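Local coordinates for beta-1,3-glucanosyltransferase (Rhizomucor miehei CAU432, PDB 4WTP), which belongs to glycosyl hydrolase family 17 and is a carbohydrate-active enzyme built on a beta/alpha barrel, at residues V177-L183 with A213-K217; G97-D101 with G131-R137; V125-V130 with I161-A166. All blocks are in the same frame, centred on the assembly; numbering follows the deposited sequence.

Interaction 1: V177-L183 with A213-K217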
ATOM      1  N   VAL A 177      13.544   6.986  10.903  1.00 11.98           N
ATOM      2  CA  VAL A 177      14.048   7.060   9.527  1.00 12.13           C
ATOM      3  C   VAL A 177      15.498   6.537   9.441  1.00 12.91           C
ATOM      4  O   VAL A 177      15.867   5.869   8.479  1.00 14.27           O
ATOM      5  CB  VAL A 177      13.937   8.493   8.984  1.00 12.22           C
ATOM      6  CG1 VAL A 177      14.566   8.585   7.606  1.00 12.49           C
ATOM      7  CG2 VAL A 177      12.463   8.904   8.872  1.00 12.92           C
ATOM      8  N   LYS A 178      16.273   6.766  10.511  1.00 12.63           N
ATOM      9  CA  LYS A 178      17.639   6.206  10.556  1.00 13.96           C
ATOM     10  C   LYS A 178      17.707   4.682  10.355  1.00 14.88           C
ATOM     11  O   LYS A 178      18.702   4.168   9.833  1.00 16.11           O
ATOM     12  CB  LYS A 178      18.304   6.587  11.885  1.00 16.29           C
ATOM     13  CG  LYS A 178      18.723   8.037  11.964  1.00 24.04           C
ATOM     14  CD  LYS A 178      19.519   8.357  13.223  1.00 28.15           C
ATOM     15  CE  LYS A 178      20.023   9.788  13.171  1.00 32.04           C
ATOM     16  NZ  LYS A 178      20.497  10.143  11.803  1.00 31.67           N
ATOM     17  N   GLU A 179      16.660   3.962  10.764  1.00 13.41           N
ATOM     18  CA  GLU A 179      16.680   2.510  10.681  1.00 13.36           C
ATOM     19  C   GLU A 179      16.164   1.981   9.343  1.00 13.36           C
ATOM     20  O   GLU A 179      16.305   0.792   9.080  1.00 15.12           O
ATOM     21  CB  GLU A 179      15.894   1.886  11.838  1.00 15.05           C
ATOM     22  CG  GLU A 179      16.408   2.253  13.233  1.00 17.16           C
ATOM     23  CD  GLU A 179      17.908   2.014  13.410  1.00 20.22           C
ATOM     24  OE1 GLU A 179      18.412   0.994  12.903  1.00 21.00           O
ATOM     25  OE2 GLU A 179      18.594   2.846  14.051  1.00 22.84           O
ATOM     26  N   LEU A 180      15.539   2.852   8.536  1.00 13.31           N
ATOM     27  CA  LEU A 180      14.855   2.424   7.327  1.00 12.12           C
ATOM     28  C   LEU A 180      15.810   2.316   6.156  1.00 13.29           C
ATOM     29  O   LEU A 180      16.834   3.017   6.086  1.00 14.38           O
ATOM     30  CB  LEU A 180      13.791   3.463   6.965  1.00 12.60           C
ATOM     31  CG  LEU A 180      12.723   3.779   7.983  1.00 12.60           C
ATOM     32  CD1 LEU A 180      11.724   4.780   7.398  1.00 13.20           C
ATOM     33  CD2 LEU A 180      11.993   2.504   8.398  1.00 14.46           C
ATOM     34  N   ASP A 181      15.452   1.491   5.182  1.00 13.00           N
ATOM     35  CA  ASP A 181      16.074   1.574   3.870  1.00 13.66           C
ATOM     36  C   ASP A 181      15.372   2.614   2.981  1.00 13.24           C
ATOM     37  O   ASP A 181      16.030   3.331   2.227  1.00 14.33           O
ATOM     38  CB  ASP A 181      16.078   0.206   3.194  1.00 14.54           C
ATOM     39  CG  ASP A 181      16.944  -0.804   3.922  1.00 15.43           C
ATOM     40  OD1 ASP A 181      18.102  -0.461   4.224  1.00 18.76           O
ATOM     41  OD2 ASP A 181      16.471  -1.910   4.208  1.00 16.29           O
ATOM     42  N   PHE A 182      14.046   2.688   3.082  1.00 12.43           N
ATOM     43  CA  PHE A 182      13.278   3.706   2.377  1.00 11.79           C
ATOM     44  C   PHE A 182      12.008   4.028   3.155  1.00 10.29           C
ATOM     45  O   PHE A 182      11.598   3.291   4.055  1.00 12.02           O
ATOM     46  CB  PHE A 182      12.963   3.310   0.918  1.00 13.43           C
ATOM     47  CG  PHE A 182      12.157   2.041   0.775  1.00 11.96           C
ATOM     48  CD1 PHE A 182      12.738   0.786   0.935  1.00 15.68           C
ATOM     49  CD2 PHE A 182      10.792   2.106   0.504  1.00 12.50           C
ATOM     50  CE1 PHE A 182      11.977  -0.374   0.805  1.00 16.69           C
ATOM     51  CE2 PHE A 182      10.038   0.953   0.337  1.00 13.09           C
ATOM     52  CZ  PHE A 182      10.624  -0.290   0.508  1.00 16.29           C
ATOM     53  N   LEU A 183      11.366   5.138   2.792  1.00 10.83           N
ATOM     54  CA  LEU A 183      10.145   5.590   3.450  1.00 10.38           C
ATOM     55  C   LEU A 183       8.973   5.357   2.525  1.00 10.02           C
ATOM     56  O   LEU A 183       9.125   5.446   1.300  1.00 10.05           O
ATOM     57  CB  LEU A 183      10.243   7.082   3.732  1.00 10.16           C
ATOM     58  CG  LEU A 183      11.259   7.621   4.743  1.00  9.67           C
ATOM     59  CD1 LEU A 183      12.684   7.478   4.249  1.00 11.48           C
ATOM     60  CD2 LEU A 183      10.952   9.057   5.096  1.00 10.67           C
ATOM     61  N   ALA A 213      11.864  14.831   5.458  1.00 13.28           N
ATOM     62  CA  ALA A 213      12.167  14.004   6.646  1.00 13.53           C
ATOM     63  C   ALA A 213      13.018  12.773   6.321  1.00 13.29           C
ATOM     64  O   ALA A 213      13.298  11.962   7.194  1.00 13.70           O
ATOM     65  CB  ALA A 213      10.869  13.570   7.333  1.00 14.52           C
ATOM     66  N   SER A 214      13.393  12.620   5.060  1.00 12.73           N
ATOM     67  CA  SER A 214      13.895  11.360   4.542  1.00 12.21           C
ATOM     68  C   SER A 214      15.355  11.059   4.850  1.00 11.64           C
ATOM     69  O   SER A 214      15.797   9.927   4.598  1.00 12.27           O
ATOM     70  CB  SER A 214      13.736  11.303   3.001  1.00 12.81           C
ATOM     71  OG  SER A 214      14.631  12.234   2.402  1.00 12.80           O
ATOM     72  N   LEU A 215      16.100  12.056   5.349  1.00 12.27           N
ATOM     73  CA  LEU A 215      17.556  11.930   5.536  1.00 12.06           C
ATOM     74  C   LEU A 215      18.219  11.540   4.206  1.00 12.85           C
ATOM     75  O   LEU A 215      19.289  10.927   4.163  1.00 13.24           O
ATOM     76  CB  LEU A 215      17.905  10.931   6.663  1.00 13.16           C
ATOM     77  CG  LEU A 215      17.250  11.183   8.020  1.00 14.19           C
ATOM     78  CD1 LEU A 215      17.633  10.101   9.034  1.00 14.61           C
ATOM     79  CD2 LEU A 215      17.650  12.559   8.540  1.00 16.58           C
ATOM     80  N   GLY A 216      17.576  11.910   3.097  1.00 13.15           N
ATOM     81  CA  GLY A 216      18.086  11.568   1.777  1.00 13.93           C
ATOM     82  C   GLY A 216      17.803  10.176   1.246  1.00 12.62           C
ATOM     83  O   GLY A 216      18.257   9.830   0.140  1.00 14.16           O
ATOM     84  N   LYS A 217      17.059   9.388   2.021  0.56 12.23           N
ATOM     85  CA  LYS A 217      16.709   8.027   1.624  0.56 12.18           C
ATOM     86  C   LYS A 217      15.546   8.046   0.633  0.56 12.18           C
ATOM     87  O   LYS A 217      14.785   9.012   0.584  0.56 12.37           O
ATOM     88  CB  LYS A 217      16.356   7.221   2.865  0.56 12.59           C
ATOM     89  CG  LYS A 217      17.536   7.056   3.795  0.56 13.95           C
ATOM     90  CD  LYS A 217      17.162   6.248   5.025  0.56 14.76           C
ATOM     91  CE  LYS A 217      18.361   6.035   5.924  0.56 18.75           C
ATOM     92  NZ  LYS A 217      18.061   5.249   7.142  0.56 16.73           N
TER

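Interaction 2: G97-D101 with G131-R137. With EDO (1,2-ethanediol), chain C.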
ATOM      1  N   GLY A  97       3.513  -6.389   3.686  1.00 12.89           N
ATOM      2  CA  GLY A  97       3.278  -5.523   4.833  1.00 14.33           C
ATOM      3  C   GLY A  97       3.151  -6.363   6.090  1.00 13.50           C
ATOM      4  O   GLY A  97       2.574  -7.474   6.049  1.00 15.10           O
ATOM      5  N   MET A  98       3.687  -5.823   7.180  1.00 14.00           N
ATOM      6  CA  MET A  98       3.471  -6.330   8.529  1.00 15.80           C
ATOM      7  C   MET A  98       2.445  -5.438   9.184  1.00 17.25           C
ATOM      8  O   MET A  98       2.532  -4.204   9.092  1.00 17.75           O
ATOM      9  CB  MET A  98       4.764  -6.267   9.352  1.00 15.82           C
ATOM     10  CG  MET A  98       5.946  -7.021   8.740  1.00 16.54           C
ATOM     11  SD  MET A  98       7.500  -6.933   9.692  1.00 16.23           S
ATOM     12  CE  MET A  98       7.121  -8.072  11.058  1.00 17.42           C
ATOM     13  N   TRP A  99       1.458  -6.045   9.838  1.00 16.29           N
ATOM     14  CA  TRP A  99       0.416  -5.274  10.502  1.00 16.92           C
ATOM     15  C   TRP A  99       0.622  -5.227  11.986  1.00 17.78           C
ATOM     16  O   TRP A  99       0.288  -6.184  12.698  1.00 21.37           O
ATOM     17  CB  TRP A  99      -0.993  -5.777  10.165  1.00 17.49           C
ATOM     18  CG  TRP A  99      -1.976  -4.770  10.656  1.00 19.11           C
ATOM     19  CD1 TRP A  99      -2.676  -4.783  11.846  1.00 22.42           C
ATOM     20  CD2 TRP A  99      -2.260  -3.496  10.044  1.00 19.41           C
ATOM     21  NE1 TRP A  99      -3.414  -3.634  11.981  1.00 26.36           N
ATOM     22  CE2 TRP A  99      -3.199  -2.817  10.927  1.00 23.60           C
ATOM     23  CE3 TRP A  99      -1.856  -2.878   8.876  1.00 22.03           C
ATOM     24  CZ2 TRP A  99      -3.705  -1.567  10.623  1.00 24.67           C
ATOM     25  CZ3 TRP A  99      -2.371  -1.626   8.574  1.00 21.82           C
ATOM     26  CH2 TRP A  99      -3.286  -0.993   9.419  1.00 22.74           C
ATOM     27  N   ILE A 100       1.209  -4.137  12.464  1.00 18.03           N
ATOM     28  CA  ILE A 100       1.486  -3.995  13.888  1.00 18.79           C
ATOM     29  C   ILE A 100       0.626  -2.868  14.444  1.00 20.61           C
ATOM     30  O   ILE A 100       0.487  -1.824  13.820  1.00 19.29           O
ATOM     31  CB  ILE A 100       2.991  -3.838  14.207  1.00 20.37           C
ATOM     32  CG1 ILE A 100       3.582  -2.728  13.342  1.00 20.91           C
ATOM     33  CG2 ILE A 100       3.789  -5.148  13.966  1.00 19.25           C
ATOM     34  CD1 ILE A 100       5.000  -2.355  13.710  1.00 22.81           C
ATOM     35  N   ASP A 101      -0.013  -3.151  15.579  1.00 19.80           N
ATOM     36  CA  ASP A 101      -0.783  -2.149  16.344  1.00 22.83           C
ATOM     37  C   ASP A 101      -0.860  -2.491  17.840  1.00 24.21           C
ATOM     38  O   ASP A 101      -0.114  -1.925  18.646  1.00 25.14           O
ATOM     39  CB  ASP A 101      -2.162  -1.857  15.715  1.00 25.30           C
ATOM     40  CG  ASP A 101      -2.944  -3.105  15.393  1.00 26.77           C
ATOM     41  OD1 ASP A 101      -2.622  -4.202  15.909  1.00 32.07           O
ATOM     42  OD2 ASP A 101      -3.918  -2.973  14.617  1.00 29.77           O
ATOM     43  N   GLY A 131       4.788  -2.127   9.474  1.00 14.13           N
ATOM     44  CA  GLY A 131       3.700  -1.321  10.003  1.00 15.00           C
ATOM     45  C   GLY A 131       3.196  -0.276   9.034  1.00 13.75           C
ATOM     46  O   GLY A 131       3.920   0.185   8.136  1.00 13.07           O
ATOM     47  N   SER A 132       1.953   0.119   9.245  1.00 12.33           N
ATOM     48  CA  SER A 132       1.350   1.233   8.512  1.00 12.63           C
ATOM     49  C   SER A 132       0.571   2.089   9.488  1.00 11.82           C
ATOM     50  O   SER A 132      -0.333   1.589  10.177  1.00 13.72           O
ATOM     51  CB  SER A 132       0.389   0.694   7.449  1.00 13.62           C
ATOM     52  OG  SER A 132      -0.290   1.765   6.790  1.00 14.01           O
ATOM     53  N   GLU A 133       0.981   3.348   9.602  1.00 12.15           N
ATOM     54  CA  GLU A 133       0.350   4.324  10.509  1.00 12.58           C
ATOM     55  C   GLU A 133       0.492   3.965  11.983  1.00 13.21           C
ATOM     56  O   GLU A 133      -0.353   4.346  12.803  1.00 13.64           O
ATOM     57  CB  GLU A 133      -1.086   4.659  10.099  1.00 13.88           C
ATOM     58  CG  GLU A 133      -1.035   5.503   8.829  1.00 14.89           C
ATOM     59  CD  GLU A 133      -2.381   5.775   8.215  1.00 17.10           C
ATOM     60  OE1 GLU A 133      -3.378   5.842   8.959  1.00 19.89           O
ATOM     61  OE2 GLU A 133      -2.452   5.960   6.974  1.00 17.57           O
ATOM     62  N   VAL A 134       1.588   3.295  12.329  1.00 13.09           N
ATOM     63  CA  VAL A 134       1.860   2.955  13.734  1.00 13.60           C
ATOM     64  C   VAL A 134       1.977   4.207  14.613  1.00 14.85           C
ATOM     65  O   VAL A 134       1.411   4.254  15.712  1.00 15.02           O
ATOM     66  CB  VAL A 134       3.123   2.090  13.854  1.00 14.12           C
ATOM     67  CG1 VAL A 134       3.540   1.891  15.315  1.00 15.05           C
ATOM     68  CG2 VAL A 134       2.885   0.754  13.164  1.00 15.53           C
ATOM     69  N   LEU A 135       2.728   5.202  14.134  1.00 14.84           N
ATOM     70  CA  LEU A 135       2.889   6.448  14.869  1.00 15.04           C
ATOM     71  C   LEU A 135       1.669   7.366  14.746  1.00 14.67           C
ATOM     72  O   LEU A 135       1.284   8.014  15.726  1.00 17.08           O
ATOM     73  CB  LEU A 135       4.165   7.163  14.458  1.00 15.44           C
ATOM     74  CG  LEU A 135       5.460   6.399  14.733  1.00 16.21           C
ATOM     75  CD1 LEU A 135       6.637   7.265  14.309  1.00 16.97           C
ATOM     76  CD2 LEU A 135       5.607   6.015  16.207  1.00 16.61           C
ATOM     77  N   TYR A 136       1.015   7.385  13.583  1.00 14.33           N
ATOM     78  CA  TYR A 136      -0.258   8.126  13.492  1.00 14.04           C
ATOM     79  C   TYR A 136      -1.252   7.650  14.563  1.00 16.17           C
ATOM     80  O   TYR A 136      -1.890   8.471  15.238  1.00 16.93           O
ATOM     81  CB  TYR A 136      -0.873   8.001  12.097  1.00 14.77           C
ATOM     82  CG  TYR A 136      -2.291   8.512  12.055  1.00 16.52           C
ATOM     83  CD1 TYR A 136      -2.563   9.881  11.999  1.00 17.76           C
ATOM     84  CD2 TYR A 136      -3.359   7.624  12.140  1.00 17.32           C
ATOM     85  CE1 TYR A 136      -3.867  10.352  11.988  1.00 21.96           C
ATOM     86  CE2 TYR A 136      -4.672   8.082  12.144  1.00 20.48           C
ATOM     87  CZ  TYR A 136      -4.909   9.446  12.059  1.00 20.34           C
ATOM     88  OH  TYR A 136      -6.188   9.929  12.050  1.00 25.97           O
ATOM     89  N   ARG A 137      -1.370   6.332  14.729  1.00 15.07           N
ATOM     90  CA  ARG A 137      -2.306   5.744  15.708  1.00 16.12           C
ATOM     91  C   ARG A 137      -1.836   5.804  17.144  1.00 17.13           C
ATOM     92  O   ARG A 137      -2.623   5.547  18.085  1.00 17.86           O
ATOM     93  CB  ARG A 137      -2.643   4.283  15.377  1.00 15.57           C
ATOM     94  CG  ARG A 137      -3.543   4.120  14.173  1.00 16.32           C
ATOM     95  CD  ARG A 137      -4.063   2.691  14.018  1.00 15.56           C
ATOM     96  NE  ARG A 137      -2.929   1.767  13.978  1.00 16.42           N
ATOM     97  CZ  ARG A 137      -2.313   1.429  12.853  1.00 15.68           C
ATOM     98  NH1 ARG A 137      -2.763   1.899  11.689  1.00 15.87           N
ATOM     99  NH2 ARG A 137      -1.257   0.617  12.892  1.00 16.35           N
TER
HETATM  100  C1  EDO C 302      -1.265  -0.644  21.632  0.84 25.16           C
HETATM  101  O1  EDO C 302      -0.973  -0.543  23.037  0.84 27.04           O
HETATM  102  C2  EDO C 302      -0.002  -0.356  20.862  0.84 23.22           C
HETATM  103  O2  EDO C 302       0.914  -1.452  20.922  0.84 25.71           O
HETATM  104  O   HOH W   1       0.391  -1.528  11.092  1.00 16.59           O

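Interaction 3: V125-V130 with I161-A166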
ATOM      1  N   VAL A 125      10.108 -10.494  -3.556  1.00 13.76           N
ATOM      2  CA  VAL A 125       9.664  -9.492  -2.595  1.00 13.15           C
ATOM      3  C   VAL A 125      10.512  -8.246  -2.788  1.00 14.00           C
ATOM      4  O   VAL A 125      11.743  -8.274  -2.642  1.00 15.70           O
ATOM      5  CB  VAL A 125       9.799 -10.008  -1.136  1.00 13.09           C
ATOM      6  CG1 VAL A 125       9.551  -8.900  -0.117  1.00 14.24           C
ATOM      7  CG2 VAL A 125       8.853 -11.170  -0.880  1.00 14.77           C
ATOM      8  N   ASP A 126       9.857  -7.120  -3.081  1.00 13.38           N
ATOM      9  CA  ASP A 126      10.539  -5.864  -3.347  1.00 14.61           C
ATOM     10  C   ASP A 126      10.677  -5.004  -2.104  1.00 15.36           C
ATOM     11  O   ASP A 126      11.314  -3.954  -2.131  1.00 17.67           O
ATOM     12  CB  ASP A 126       9.841  -5.081  -4.449  1.00 14.87           C
ATOM     13  CG  ASP A 126      10.086  -5.679  -5.814  1.00 15.81           C
ATOM     14  OD1 ASP A 126      11.218  -6.116  -6.114  1.00 18.79           O
ATOM     15  OD2 ASP A 126       9.157  -5.765  -6.604  1.00 18.14           O
ATOM     16  N   GLY A 127      10.059  -5.413  -1.004  1.00 13.64           N
ATOM     17  CA  GLY A 127      10.176  -4.652   0.237  1.00 14.25           C
ATOM     18  C   GLY A 127       9.317  -5.249   1.321  1.00 12.32           C
ATOM     19  O   GLY A 127       8.312  -5.920   1.018  1.00 13.93           O
ATOM     20  N   LEU A 128       9.723  -4.994   2.562  1.00 12.98           N
ATOM     21  CA  LEU A 128       8.945  -5.354   3.727  1.00 13.07           C
ATOM     22  C   LEU A 128       8.519  -4.041   4.404  1.00 12.96           C
ATOM     23  O   LEU A 128       9.384  -3.220   4.774  1.00 12.88           O
ATOM     24  CB  LEU A 128       9.820  -6.180   4.652  1.00 15.31           C
ATOM     25  CG  LEU A 128       9.153  -6.824   5.855  1.00 16.35           C
ATOM     26  CD1 LEU A 128       7.956  -7.716   5.539  1.00 17.82           C
ATOM     27  CD2 LEU A 128      10.206  -7.640   6.557  1.00 18.47           C
ATOM     28  N   ILE A 129       7.214  -3.870   4.585  1.00 12.06           N
ATOM     29  CA  ILE A 129       6.680  -2.641   5.149  1.00 11.76           C
ATOM     30  C   ILE A 129       6.339  -2.902   6.612  1.00 11.89           C
ATOM     31  O   ILE A 129       5.393  -3.625   6.932  1.00 13.94           O
ATOM     32  CB  ILE A 129       5.448  -2.159   4.362  1.00 11.97           C
ATOM     33  CG1 ILE A 129       5.719  -2.101   2.844  1.00 12.96           C
ATOM     34  CG2 ILE A 129       4.996  -0.798   4.901  1.00 12.88           C
ATOM     35  CD1 ILE A 129       4.462  -1.821   2.031  1.00 13.16           C
ATOM     36  N   VAL A 130       7.139  -2.348   7.510  1.00 11.99           N
ATOM     37  CA  VAL A 130       7.069  -2.672   8.925  1.00 13.84           C
ATOM     38  C   VAL A 130       6.056  -1.736   9.570  1.00 14.51           C
ATOM     39  O   VAL A 130       6.407  -0.691  10.115  1.00 16.68           O
ATOM     40  CB  VAL A 130       8.459  -2.589   9.601  1.00 15.39           C
ATOM     41  CG1 VAL A 130       8.369  -3.090  11.039  1.00 17.20           C
ATOM     42  CG2 VAL A 130       9.474  -3.390   8.791  1.00 16.33           C
ATOM     43  N   ILE A 161      16.292  -8.192   1.156  1.00 17.78           N
ATOM     44  CA  ILE A 161      15.011  -7.459   1.188  1.00 16.84           C
ATOM     45  C   ILE A 161      15.117  -6.165   1.968  1.00 16.20           C
ATOM     46  O   ILE A 161      15.567  -6.162   3.107  1.00 16.77           O
ATOM     47  CB  ILE A 161      13.903  -8.329   1.770  1.00 16.95           C
ATOM     48  CG1 ILE A 161      13.700  -9.547   0.873  1.00 18.99           C
ATOM     49  CG2 ILE A 161      12.617  -7.524   1.927  1.00 16.81           C
ATOM     50  CD1 ILE A 161      12.717 -10.543   1.434  1.00 20.08           C
ATOM     51  N   LYS A 162      14.716  -5.065   1.337  1.00 15.11           N
ATOM     52  CA  LYS A 162      14.803  -3.741   1.972  1.00 15.25           C
ATOM     53  C   LYS A 162      13.582  -3.466   2.852  1.00 14.61           C
ATOM     54  O   LYS A 162      12.491  -3.948   2.582  1.00 15.75           O
ATOM     55  CB  LYS A 162      14.924  -2.652   0.894  1.00 19.01           C
ATOM     56  CG  LYS A 162      16.165  -2.756   0.017  1.00 22.15           C
ATOM     57  CD  LYS A 162      16.182  -1.700  -1.090  1.00 27.05           C
ATOM     58  CE  LYS A 162      17.410  -1.828  -1.980  1.00 23.91           C
ATOM     59  NZ  LYS A 162      17.466  -0.752  -2.995  1.00 39.50           N
ATOM     60  N   VAL A 163      13.787  -2.695   3.919  1.00 13.97           N
ATOM     61  CA  VAL A 163      12.709  -2.408   4.863  1.00 13.20           C
ATOM     62  C   VAL A 163      12.273  -0.945   4.858  1.00 11.61           C
ATOM     63  O   VAL A 163      13.079  -0.021   4.715  1.00 12.57           O
ATOM     64  CB  VAL A 163      13.058  -2.835   6.314  1.00 16.03           C
ATOM     65  CG1 VAL A 163      13.453  -4.302   6.354  1.00 17.44           C
ATOM     66  CG2 VAL A 163      14.161  -1.986   6.880  1.00 18.61           C
ATOM     67  N   ALA A 164      10.971  -0.756   5.027  1.00 12.88           N
ATOM     68  CA  ALA A 164      10.372   0.569   5.109  1.00 11.41           C
ATOM     69  C   ALA A 164       9.365   0.550   6.239  1.00 12.07           C
ATOM     70  O   ALA A 164       9.083  -0.494   6.805  1.00 14.14           O
ATOM     71  CB  ALA A 164       9.657   0.915   3.814  1.00 12.34           C
ATOM     72  N   THR A 165       8.857   1.726   6.580  1.00 11.42           N
ATOM     73  CA  THR A 165       7.590   1.814   7.277  1.00 11.36           C
ATOM     74  C   THR A 165       6.696   2.764   6.505  1.00 10.57           C
ATOM     75  O   THR A 165       7.190   3.575   5.720  1.00 10.84           O
ATOM     76  CB  THR A 165       7.793   2.251   8.728  1.00 13.82           C
ATOM     77  OG1 THR A 165       6.615   1.920   9.489  1.00 16.51           O
ATOM     78  CG2 THR A 165       8.150   3.744   8.797  1.00 14.96           C
ATOM     79  N   ALA A 166       5.391   2.608   6.684  1.00 10.15           N
ATOM     80  CA  ALA A 166       4.427   3.491   6.021  1.00  9.47           C
ATOM     81  C   ALA A 166       3.725   4.348   7.066  1.00  9.61           C
ATOM     82  O   ALA A 166       3.317   3.826   8.106  1.00 10.94           O
ATOM     83  CB  ALA A 166       3.380   2.649   5.282  1.00 10.11           C
TER
HETATM   84  O   HOH W   2      14.053  -5.071  -1.539  1.00 25.40           O

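Interaction 1: V177-L183 with A213-K217
In one of its two modelled conformers, Lys217 reaches from one loop of the beta/alpha barrel into the type I turn Val177 to Leu180 and grips its backbone. Its chain is fully extended beyond CG, which carries the ammonium across to the turn. Lys217 NZ donates to Val177 O at 2.6 Å and to Leu180 O at 2.8 Å. The second bond lies in the carbonyl plane, on a lone pair; the first is tilted 16° from its plane. Val177 O also accepts the turn's own bond from Leu180 N, so one oxygen holds two donors. The carbons of the lysine add packing. Leu183 CD1 meets Lys217 CB at 3.9 Å, the two side chains crossing at about a right angle. Leu183 CD2 rests against the backbone and CB of Ser214. Val177 sets CG1 anti to its backbone N, chi1 175°, and this branch touches Leu215 CD1 at 3.7 Å. The same leucine methyl lies against Lys178 CG, nearer the surface.

The loop 213-217 follows helix 196-212 and turns back through a type I' turn from Ser214 to Lys217. That turn sets the root of the lysine and leads into strand 219-223. Ser214 OG is hydrogen-bonded to Val211 O, in the preceding helix. Gly216 N also donates to Ser214 OG at 3.0 Å, which makes an ST turn.

Interaction 2: G97-D101 with G131-R137
The backbones of strands 93-98 and 125-132 part here, and the two are joined by a weak hydrogen bond from Gly131 N to Met98 O, 3.1 Å long and bent to 127°. Beyond it a water bridges the gap: it donates to Ile100 O and accepts from Ser132 N. Ile100 fills the space beside Gly131. Its chi1 of 51° puts CG1 between the backbone N and the carbonyl carbon, and Ile100 CG1 then meets both Gly131 CA and Val134 CG2 at 3.6 Å. Gly131, with positive phi, lets its CA lie directly against Ile100 CG1.

Trp99 and Arg137 form the more open side. The ring and guanidinium planes are 33° apart, and Trp99 CZ2 lies over one face of the guanidinium, 3.7 Å from Arg137 NH1. Ser132 CB touches the ring at Trp99 CZ3. Within its own segment Arg137 NH1 donates to Ser132 O at 2.9 Å, in the carbonyl plane; just beyond the segment, Asp139 forms a salt bridge with Arg137 NE. The indole is fixed by Trp99 NE1 donating to Asp101 OD2 at 2.8 Å, from above the carboxylate plane. A 1,2-ethanediol, probably from the crystallisation liquor, lies by Asp101 O.

The contact closes the beta-alpha-beta unit of strand 93-98, helix 104-119 and strand 125-132. Ile100 packs on Thr105 and Phe106 of that helix and on Tyr148 of helix 142-156. On the next strand, 163-167, Ala166 bonds to the backbone of Gly131 and Glu133.

Interaction 3: V125-V130 with I161-A166
Val125 and Ile161 pack obliquely where strand 125-130 begins and just ahead of strand 163-166, with Val125 CG1 3.9 Å from Ile161 CD1. Ile161 also lays its CG2 branch against Leu128 CB at 4.1 Å. With CG2 anti to the backbone N, that branch reaches both Leu128 and Val125, while CD1 packs on Val125. Leu128 and Val163 pair across the parallel strands and face helix 142-156, which connects them in a beta-alpha-beta crossover. Ile129 and Ala164 point to the other side of the sheet. There Ile129 CG2 meets Ala166 CB at 3.8 Å.

The backbone ladder runs between these layers. Leu128 N donates to Lys162 O, Ala164 N to Leu128 O at 2.9 Å, and Val130 N to Ala164 O at 2.8 Å. The last is nearly straight, at 175°. Thr165 extends the ladder with its side chain: Thr165 OG1 donates to Val130 O at 2.7 Å from above the carbonyl plane. At the other end a water accepts from Lys162 N and donates weakly to Asp126 O. The bonds satisfy polar backbone atoms in a buried interface and the side chains are mostly hydrocarbon, so pairing and apolar packing together hold the strands.

All three contacts reach the same parallel sheet, but at different depths. Interaction 3 is core, a regular ladder between neighbouring strands. Interaction 2 is also buried and shares strand 125-132 with it, but lies where the strands separate; water, arginine and tryptophan take over from the ladder. Their segments alternate along the chain, and Met98 N and Ile129 O probably bond between them. Interaction 1 is partly buried and joins a helix end, a turn and a strand start to loop 213-217, with a lysine ammonium bound to carbonyls. It touches interaction 3 through Asp181, whose carboxylate probably accepts from Val163 N, and by Phe182 beside Ala164. Interactions 1 and 2 stay apart, nearest atoms about 8 Å.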